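Local coordinates for DNA repair protein RAD7 (Saccharomyces cerevisiae, PDB 5ZB2) that takes part in global genome nucleotide excision repair, removing DNA damage from nontranscribed DNA as a component of the GGR complex that also contains RAD16 and ABF1, at residues A[159-164]-A[186-191]; A[212-217]-A[240-245]. All coordinates share one frame; numbering follows the deposited sequence. Where two conformers were deposited one is given.

How the contacts relate
In the leucine-rich repeat part of Rad7, strand 157-161 leads through helix 168-178 to strand 184-188, which comes to lie side by side with it, and contact 1 closes that loop. The chain then passes to strand 210-214, runs through helix 224-234 and returns as strand 240-244, where contact 2 closes the second loop. The two loops follow in series, neither nested nor crossed. Strands 184-188 and 210-214 are neighbours, so the contacts are joined directly: Leu187 N lies 2.8 Å from Cys212 O, a probable hydrogen bond. Together they tie four successive parallel strands into one run.

Contact 1: residues A[159-164]-A[186-191]; sequences HISNTH and GLSRLD
The imidazole of His159 lies over the backbone of Gly186, whose N sits 3.5 Å above the ring plane and over its centre. ND1 comes within 3.3 Å of Gly186 CA, an approach made possible by the lack of a side chain there; NE2 is hydrogen-bonded to Ser184 OG. Further on, the side chains of Asn162 and Arg189 run alongside each other, amide and guanidinium planes 13° apart. Asn162 OD1 rests 3.4 Å from Arg189 CD, while ND2 bonds to Asp134. Between these pairs, backbone hydrogen bonds run from Ile160 N to Gly186 O (3.2 Å), weakly from Ser188 N to Ile160 O, and from Asn162 N to Ser188 O. Leu190 CG, anti to its carbonyl carbon (chi1 -54°), is turned toward Ile160 O; the side chain crosses Ile160 at about a right angle, CD1 4.0 Å from Ile160 CG2, with CD2 3.6 Å from Thr163 O. Ser188 CB lies 3.4 Å from Ser161 OG. These are neighbouring parallel strands of the leucine-rich repeat solenoid, linked through helix 168-178: strand 130-134 flanks strand 157-161, strand 210-214 pairs with the other edge of strand 184-188, and Phe166, leading to the helix, packs on Ile160 and Leu190.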
ATOM      1  N   HIS A 159       2.511  22.519 -12.528  1.00 35.48           N
ATOM      2  CA  HIS A 159       2.109  23.562 -11.594  1.00 36.77           C
ATOM      3  C   HIS A 159       2.214  23.000 -10.185  1.00 35.76           C
ATOM      4  O   HIS A 159       1.651  21.938  -9.898  1.00 35.18           O
ATOM      5  CB  HIS A 159       0.675  24.039 -11.862  1.00 37.54           C
ATOM      6  CG  HIS A 159       0.482  24.658 -13.211  1.00 44.71           C
ATOM      7  ND1 HIS A 159       0.030  25.949 -13.379  1.00 41.39           N
ATOM      8  CD2 HIS A 159       0.681  24.164 -14.456  1.00 43.47           C
ATOM      9  CE1 HIS A 159      -0.041  26.225 -14.669  1.00 42.32           C
ATOM     10  NE2 HIS A 159       0.350  25.159 -15.345  1.00 41.43           N
ATOM     11  N   ILE A 160       2.946  23.698  -9.315  1.00 34.00           N
ATOM     12  CA  ILE A 160       3.060  23.323  -7.912  1.00 34.62           C
ATOM     13  C   ILE A 160       2.777  24.548  -7.050  1.00 36.30           C
ATOM     14  O   ILE A 160       3.163  25.670  -7.400  1.00 34.72           O
ATOM     15  CB  ILE A 160       4.443  22.724  -7.583  1.00 36.06           C
ATOM     16  CG1 ILE A 160       4.523  22.397  -6.086  1.00 36.44           C
ATOM     17  CG2 ILE A 160       5.557  23.675  -8.009  1.00 34.03           C
ATOM     18  CD1 ILE A 160       5.692  21.535  -5.716  1.00 37.15           C
ATOM     19  N   SER A 161       2.116  24.329  -5.913  1.00 33.08           N
ATOM     20  CA  SER A 161       1.704  25.425  -5.051  1.00 35.28           C
ATOM     21  C   SER A 161       1.759  24.995  -3.591  1.00 33.28           C
ATOM     22  O   SER A 161       1.656  23.810  -3.263  1.00 31.45           O
ATOM     23  CB  SER A 161       0.288  25.902  -5.395  1.00 36.54           C
ATOM     24  OG  SER A 161       0.171  26.210  -6.772  1.00 45.53           O
ATOM     25  N   ASN A 162       1.928  25.989  -2.715  1.00 30.55           N
ATOM     26  CA  ASN A 162       1.740  25.840  -1.271  1.00 35.17           C
ATOM     27  C   ASN A 162       2.657  24.769  -0.669  1.00 33.87           C
ATOM     28  O   ASN A 162       2.206  23.781  -0.086  1.00 31.08           O
ATOM     29  CB  ASN A 162       0.271  25.540  -0.954  1.00 33.24           C
ATOM     30  CG  ASN A 162      -0.596  26.774  -1.029  1.00 34.69           C
ATOM     31  OD1 ASN A 162      -0.264  27.808  -0.455  1.00 32.73           O
ATOM     32  ND2 ASN A 162      -1.706  26.680  -1.749  1.00 36.16           N
ATOM     33  N   THR A 163       3.963  25.003  -0.789  1.00 31.89           N
ATOM     34  CA  THR A 163       4.948  24.179  -0.088  1.00 32.47           C
ATOM     35  C   THR A 163       6.271  24.924  -0.054  1.00 32.71           C
ATOM     36  O   THR A 163       6.772  25.333  -1.105  1.00 31.46           O
ATOM     37  CB  THR A 163       5.120  22.817  -0.761  1.00 33.10           C
ATOM     38  OG1 THR A 163       6.199  22.115  -0.134  1.00 34.21           O
ATOM     39  CG2 THR A 163       5.412  22.966  -2.255  1.00 32.47           C
ATOM     40  N   HIS A 164       6.840  25.099   1.140  1.00 30.36           N
ATOM     41  CA  HIS A 164       8.131  25.758   1.271  1.00 33.49           C
ATOM     42  C   HIS A 164       9.295  24.785   1.116  1.00 30.95           C
ATOM     43  O   HIS A 164      10.451  25.196   1.247  1.00 31.12           O
ATOM     44  CB  HIS A 164       8.231  26.505   2.613  1.00 35.98           C
ATOM     45  CG  HIS A 164       8.239  25.621   3.822  1.00 36.88           C
ATOM     46  ND1 HIS A 164       9.206  24.664   4.048  1.00 36.25           N
ATOM     47  CD2 HIS A 164       7.414  25.579   4.896  1.00 37.02           C
ATOM     48  CE1 HIS A 164       8.965  24.058   5.197  1.00 37.56           C
ATOM     49  NE2 HIS A 164       7.883  24.594   5.730  1.00 37.78           N
ATOM     50  N   GLY A 186       3.532  26.648 -13.573  1.00 34.85           N
ATOM     51  CA  GLY A 186       2.899  27.372 -12.490  1.00 35.81           C
ATOM     52  C   GLY A 186       3.711  27.345 -11.211  1.00 34.75           C
ATOM     53  O   GLY A 186       4.165  26.283 -10.774  1.00 33.62           O
ATOM     54  N   LEU A 187       3.902  28.516 -10.606  1.00 34.88           N
ATOM     55  CA  LEU A 187       4.660  28.660  -9.363  1.00 33.53           C
ATOM     56  C   LEU A 187       3.873  29.599  -8.463  1.00 35.82           C
ATOM     57  O   LEU A 187       3.818  30.805  -8.727  1.00 34.39           O
ATOM     58  CB  LEU A 187       6.065  29.208  -9.623  1.00 34.24           C
ATOM     59  CG  LEU A 187       6.927  28.414 -10.609  1.00 34.28           C
ATOM     60  CD1 LEU A 187       8.192  29.187 -10.988  1.00 36.51           C
ATOM     61  CD2 LEU A 187       7.283  27.058 -10.021  1.00 34.57           C
ATOM     62  N   SER A 188       3.266  29.060  -7.406  1.00 33.00           N
ATOM     63  CA  SER A 188       2.341  29.831  -6.581  1.00 36.88           C
ATOM     64  C   SER A 188       2.614  29.565  -5.110  1.00 35.62           C
ATOM     65  O   SER A 188       2.537  28.417  -4.660  1.00 32.71           O
ATOM     66  CB  SER A 188       0.890  29.486  -6.924  1.00 37.29           C
ATOM     67  OG  SER A 188       0.013  29.933  -5.903  1.00 53.31           O
ATOM     68  N   ARG A 189       2.912  30.626  -4.361  1.00 35.04           N
ATOM     69  CA  ARG A 189       3.071  30.543  -2.911  1.00 36.88           C
ATOM     70  C   ARG A 189       4.146  29.520  -2.538  1.00 36.35           C
ATOM     71  O   ARG A 189       3.917  28.577  -1.775  1.00 35.14           O
ATOM     72  CB  ARG A 189       1.732  30.210  -2.244  1.00 38.88           C
ATOM     73  CG  ARG A 189       0.709  31.330  -2.319  1.00 43.39           C
ATOM     74  CD  ARG A 189      -0.506  31.048  -1.447  1.00 49.56           C
ATOM     75  NE  ARG A 189      -1.426  32.185  -1.415  1.00 57.10           N
ATOM     76  CZ  ARG A 189      -1.306  33.230  -0.599  1.00 63.53           C
ATOM     77  NH1 ARG A 189      -0.301  33.300   0.266  1.00 62.82           N
ATOM     78  NH2 ARG A 189      -2.194  34.216  -0.649  1.00 59.19           N
ATOM     79  N   LEU A 190       5.338  29.728  -3.100  1.00 35.82           N
ATOM     80  CA  LEU A 190       6.501  28.881  -2.849  1.00 34.72           C
ATOM     81  C   LEU A 190       7.522  29.722  -2.085  1.00 35.19           C
ATOM     82  O   LEU A 190       8.296  30.475  -2.682  1.00 36.77           O
ATOM     83  CB  LEU A 190       7.058  28.336  -4.161  1.00 34.66           C
ATOM     84  CG  LEU A 190       6.020  27.606  -5.024  1.00 35.12           C
ATOM     85  CD1 LEU A 190       6.612  27.214  -6.369  1.00 34.07           C
ATOM     86  CD2 LEU A 190       5.470  26.371  -4.309  1.00 33.24           C
ATOM     87  N   ASP A 191       7.523  29.579  -0.758  1.00 31.83           N
ATOM     88  CA  ASP A 191       8.253  30.501   0.105  1.00 36.72           C
ATOM     89  C   ASP A 191       9.764  30.411  -0.066  1.00 35.33           C
ATOM     90  O   ASP A 191      10.465  31.367   0.280  1.00 34.22           O
ATOM     91  CB  ASP A 191       7.887  30.245   1.571  1.00 39.56           C
ATOM     92  CG  ASP A 191       6.490  30.737   1.924  1.00 42.58           C
ATOM     93  OD1 ASP A 191       5.685  31.011   1.007  1.00 40.02           O
ATOM     94  OD2 ASP A 191       6.195  30.850   3.130  1.00 49.13           O
TER

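Contact 2: residues A[212-217]-A[240-245]; sequences CIEYPF and KLVLNG
Asn244 and Glu214 meet through a side-chain hydrogen bond, ND2 to OE1 at 2.8 Å. The two side chains run alongside each other and point the same way, yet their flat ends are twisted, carboxylate and amide planes standing 68° apart. OE1 is approached on its anti side, and the N-H...O angle of 143° makes the bond somewhat bent. Asn244 OD1 is taken by Ser272 OG and Glu274 N, which ties the amide to the next strand and fixes its rotation. The other carboxylate oxygen, OE2, makes a weak bond to Ser188 OG.

The backbones pair in parallel as well: Ile213 N gives to Val242 O (2.8 Å), Asn244 N to Ile213 O, and Tyr215 N to Asn244 O (2.8 Å). The carbonyl oxygen of Asn244 also lies over one face of the Tyr215 ring, 4.0 Å above its plane and displaced toward the rim. Tyr215 CD1 is 3.7 Å from Gly245 CA, a closeness that the absence of a CB permits; the positive phi there also suits glycine. Arg189 makes a cation-pi contact with the same ring.

In one of its two conformers, Cys212 has SG 3.6 Å from CE of Lys240, whose extended chain reaches past it, and 4.0 Å from Val242 CB. On the opposite face Ile213 and Leu243 run alongside each other, CB to CD2 at 3.8 Å. Leu241 and Leu243 hold inward leucine positions of the leucine-rich repeat, on the helix side, whereas Cys212, Glu214, Val242 and Asn244 point to the concave side. In this solenoid strand 210-214 and helix 224-234 belong to one coil and strand 240-244 begins the next.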
ATOM      1  N   CYS A 212       2.170  30.963 -14.946  0.62 37.49           N
ATOM      2  CA  CYS A 212       1.502  31.386 -13.720  0.62 36.75           C
ATOM      3  C   CYS A 212       2.551  31.605 -12.640  0.62 34.37           C
ATOM      4  O   CYS A 212       3.334  30.698 -12.342  0.62 35.33           O
ATOM      5  CB  CYS A 212       0.475  30.347 -13.258  0.62 36.86           C
ATOM      6  SG  CYS A 212      -0.827  29.993 -14.459  0.62 37.53           S
ATOM      7  N   ILE A 213       2.565  32.804 -12.060  1.00 33.54           N
ATOM      8  CA  ILE A 213       3.452  33.135 -10.947  1.00 33.92           C
ATOM      9  C   ILE A 213       2.625  33.904  -9.927  1.00 35.10           C
ATOM     10  O   ILE A 213       2.039  34.938 -10.262  1.00 31.67           O
ATOM     11  CB  ILE A 213       4.673  33.969 -11.379  1.00 33.27           C
ATOM     12  CG1 ILE A 213       5.487  33.228 -12.446  1.00 34.13           C
ATOM     13  CG2 ILE A 213       5.539  34.292 -10.165  1.00 31.58           C
ATOM     14  CD1 ILE A 213       6.673  34.022 -13.008  1.00 32.39           C
ATOM     15  N   GLU A 214       2.578  33.412  -8.687  1.00 33.63           N
ATOM     16  CA  GLU A 214       1.745  34.029  -7.663  1.00 34.69           C
ATOM     17  C   GLU A 214       2.502  34.146  -6.348  1.00 35.39           C
ATOM     18  O   GLU A 214       3.138  33.187  -5.903  1.00 34.43           O
ATOM     19  CB  GLU A 214       0.458  33.229  -7.444  1.00 37.09           C
ATOM     20  CG  GLU A 214      -0.282  32.881  -8.717  1.00 37.01           C
ATOM     21  CD  GLU A 214      -1.627  32.231  -8.446  1.00 40.94           C
ATOM     22  OE1 GLU A 214      -2.621  32.967  -8.279  1.00 39.43           O
ATOM     23  OE2 GLU A 214      -1.689  30.985  -8.389  1.00 43.98           O
ATOM     24  N   TYR A 215       2.413  35.322  -5.731  1.00 35.65           N
ATOM     25  CA  TYR A 215       2.865  35.582  -4.370  1.00 38.35           C
ATOM     26  C   TYR A 215       4.283  35.077  -4.119  1.00 38.25           C
ATOM     27  O   TYR A 215       4.489  34.163  -3.312  1.00 36.86           O
ATOM     28  CB  TYR A 215       1.868  34.963  -3.387  1.00 42.52           C
ATOM     29  CG  TYR A 215       0.455  35.348  -3.753  1.00 40.41           C
ATOM     30  CD1 TYR A 215       0.030  36.660  -3.629  1.00 42.32           C
ATOM     31  CD2 TYR A 215      -0.435  34.415  -4.266  1.00 41.02           C
ATOM     32  CE1 TYR A 215      -1.246  37.036  -3.989  1.00 41.53           C
ATOM     33  CE2 TYR A 215      -1.717  34.779  -4.629  1.00 41.18           C
ATOM     34  CZ  TYR A 215      -2.118  36.096  -4.488  1.00 44.08           C
ATOM     35  OH  TYR A 215      -3.392  36.481  -4.842  1.00 44.34           O
ATOM     36  N   PRO A 216       5.284  35.657  -4.778  1.00 37.54           N
ATOM     37  CA  PRO A 216       6.672  35.347  -4.419  1.00 38.95           C
ATOM     38  C   PRO A 216       6.981  35.823  -3.009  1.00 39.77           C
ATOM     39  O   PRO A 216       6.456  36.837  -2.544  1.00 39.61           O
ATOM     40  CB  PRO A 216       7.489  36.117  -5.460  1.00 39.47           C
ATOM     41  CG  PRO A 216       6.595  37.256  -5.855  1.00 39.13           C
ATOM     42  CD  PRO A 216       5.200  36.701  -5.812  1.00 37.77           C
ATOM     43  N   PHE A 217       7.852  35.077  -2.324  1.00 39.42           N
ATOM     44  CA  PHE A 217       8.161  35.392  -0.932  1.00 43.33           C
ATOM     45  C   PHE A 217       8.840  36.752  -0.817  1.00 46.38           C
ATOM     46  O   PHE A 217       8.418  37.606  -0.028  1.00 46.94           O
ATOM     47  CB  PHE A 217       9.037  34.296  -0.329  1.00 42.50           C
ATOM     48  CG  PHE A 217       9.185  34.397   1.160  1.00 44.81           C
ATOM     49  CD1 PHE A 217       8.136  34.052   1.997  1.00 46.14           C
ATOM     50  CD2 PHE A 217      10.367  34.843   1.723  1.00 48.85           C
ATOM     51  CE1 PHE A 217       8.267  34.146   3.370  1.00 50.03           C
ATOM     52  CE2 PHE A 217      10.506  34.939   3.094  1.00 53.27           C
ATOM     53  CZ  PHE A 217       9.454  34.592   3.919  1.00 51.62           C
ATOM     54  N   LYS A 240      -2.100  32.081 -21.665  1.00 39.34           N
ATOM     55  CA  LYS A 240      -2.479  32.273 -20.268  1.00 37.51           C
ATOM     56  C   LYS A 240      -1.333  32.958 -19.542  1.00 35.32           C
ATOM     57  O   LYS A 240      -0.241  32.391 -19.435  1.00 35.63           O
ATOM     58  CB  LYS A 240      -2.812  30.932 -19.603  1.00 40.73           C
ATOM     59  CG  LYS A 240      -3.142  31.018 -18.117  1.00 42.48           C
ATOM     60  CD  LYS A 240      -3.492  29.646 -17.554  1.00 45.86           C
ATOM     61  CE  LYS A 240      -4.029  29.727 -16.138  1.00 47.13           C
ATOM     62  NZ  LYS A 240      -4.463  28.392 -15.638  1.00 55.24           N
ATOM     63  N   LEU A 241      -1.582  34.166 -19.040  1.00 33.07           N
ATOM     64  CA  LEU A 241      -0.602  34.900 -18.246  1.00 33.17           C
ATOM     65  C   LEU A 241      -1.223  35.280 -16.911  1.00 33.26           C
ATOM     66  O   LEU A 241      -2.214  36.018 -16.871  1.00 34.20           O
ATOM     67  CB  LEU A 241      -0.118  36.149 -18.987  1.00 33.52           C
ATOM     68  CG  LEU A 241       0.920  36.992 -18.241  1.00 31.64           C
ATOM     69  CD1 LEU A 241       2.195  36.198 -18.016  1.00 32.86           C
ATOM     70  CD2 LEU A 241       1.211  38.282 -18.996  1.00 34.16           C
ATOM     71  N   VAL A 242      -0.632  34.792 -15.822  1.00 33.71           N
ATOM     72  CA  VAL A 242      -1.123  35.042 -14.471  1.00 33.62           C
ATOM     73  C   VAL A 242       0.053  35.503 -13.621  1.00 32.43           C
ATOM     74  O   VAL A 242       0.995  34.736 -13.389  1.00 32.39           O
ATOM     75  CB  VAL A 242      -1.783  33.793 -13.859  1.00 34.88           C
ATOM     76  CG1 VAL A 242      -2.128  34.015 -12.378  1.00 34.62           C
ATOM     77  CG2 VAL A 242      -3.047  33.423 -14.633  1.00 34.13           C
ATOM     78  N   LEU A 243       0.001  36.753 -13.161  1.00 32.80           N
ATOM     79  CA  LEU A 243       1.022  37.329 -12.284  1.00 33.47           C
ATOM     80  C   LEU A 243       0.287  38.020 -11.136  1.00 34.58           C
ATOM     81  O   LEU A 243      -0.089  39.190 -11.248  1.00 35.27           O
ATOM     82  CB  LEU A 243       1.920  38.303 -13.036  1.00 31.82           C
ATOM     83  CG  LEU A 243       2.689  37.755 -14.241  1.00 34.81           C
ATOM     84  CD1 LEU A 243       3.322  38.896 -15.033  1.00 31.89           C
ATOM     85  CD2 LEU A 243       3.748  36.755 -13.790  1.00 36.04           C
ATOM     86  N   ASN A 244       0.091  37.299 -10.035  1.00 33.12           N
ATOM     87  CA  ASN A 244      -0.638  37.811  -8.882  1.00 35.54           C
ATOM     88  C   ASN A 244       0.315  38.031  -7.714  1.00 35.46           C
ATOM     89  O   ASN A 244       1.178  37.194  -7.434  1.00 32.82           O
ATOM     90  CB  ASN A 244      -1.755  36.850  -8.466  1.00 35.18           C
ATOM     91  CG  ASN A 244      -2.722  36.547  -9.598  1.00 37.16           C
ATOM     92  OD1 ASN A 244      -2.882  37.338 -10.529  1.00 37.12           O
ATOM     93  ND2 ASN A 244      -3.375  35.392  -9.522  1.00 37.52           N
ATOM     94  N   GLY A 245       0.152  39.162  -7.033  1.00 35.12           N
ATOM     95  CA  GLY A 245       0.986  39.473  -5.892  1.00 38.01           C
ATOM     96  C   GLY A 245       2.404  39.880  -6.218  1.00 38.38           C
ATOM     97  O   GLY A 245       3.217  40.020  -5.299  1.00 40.76           O
TER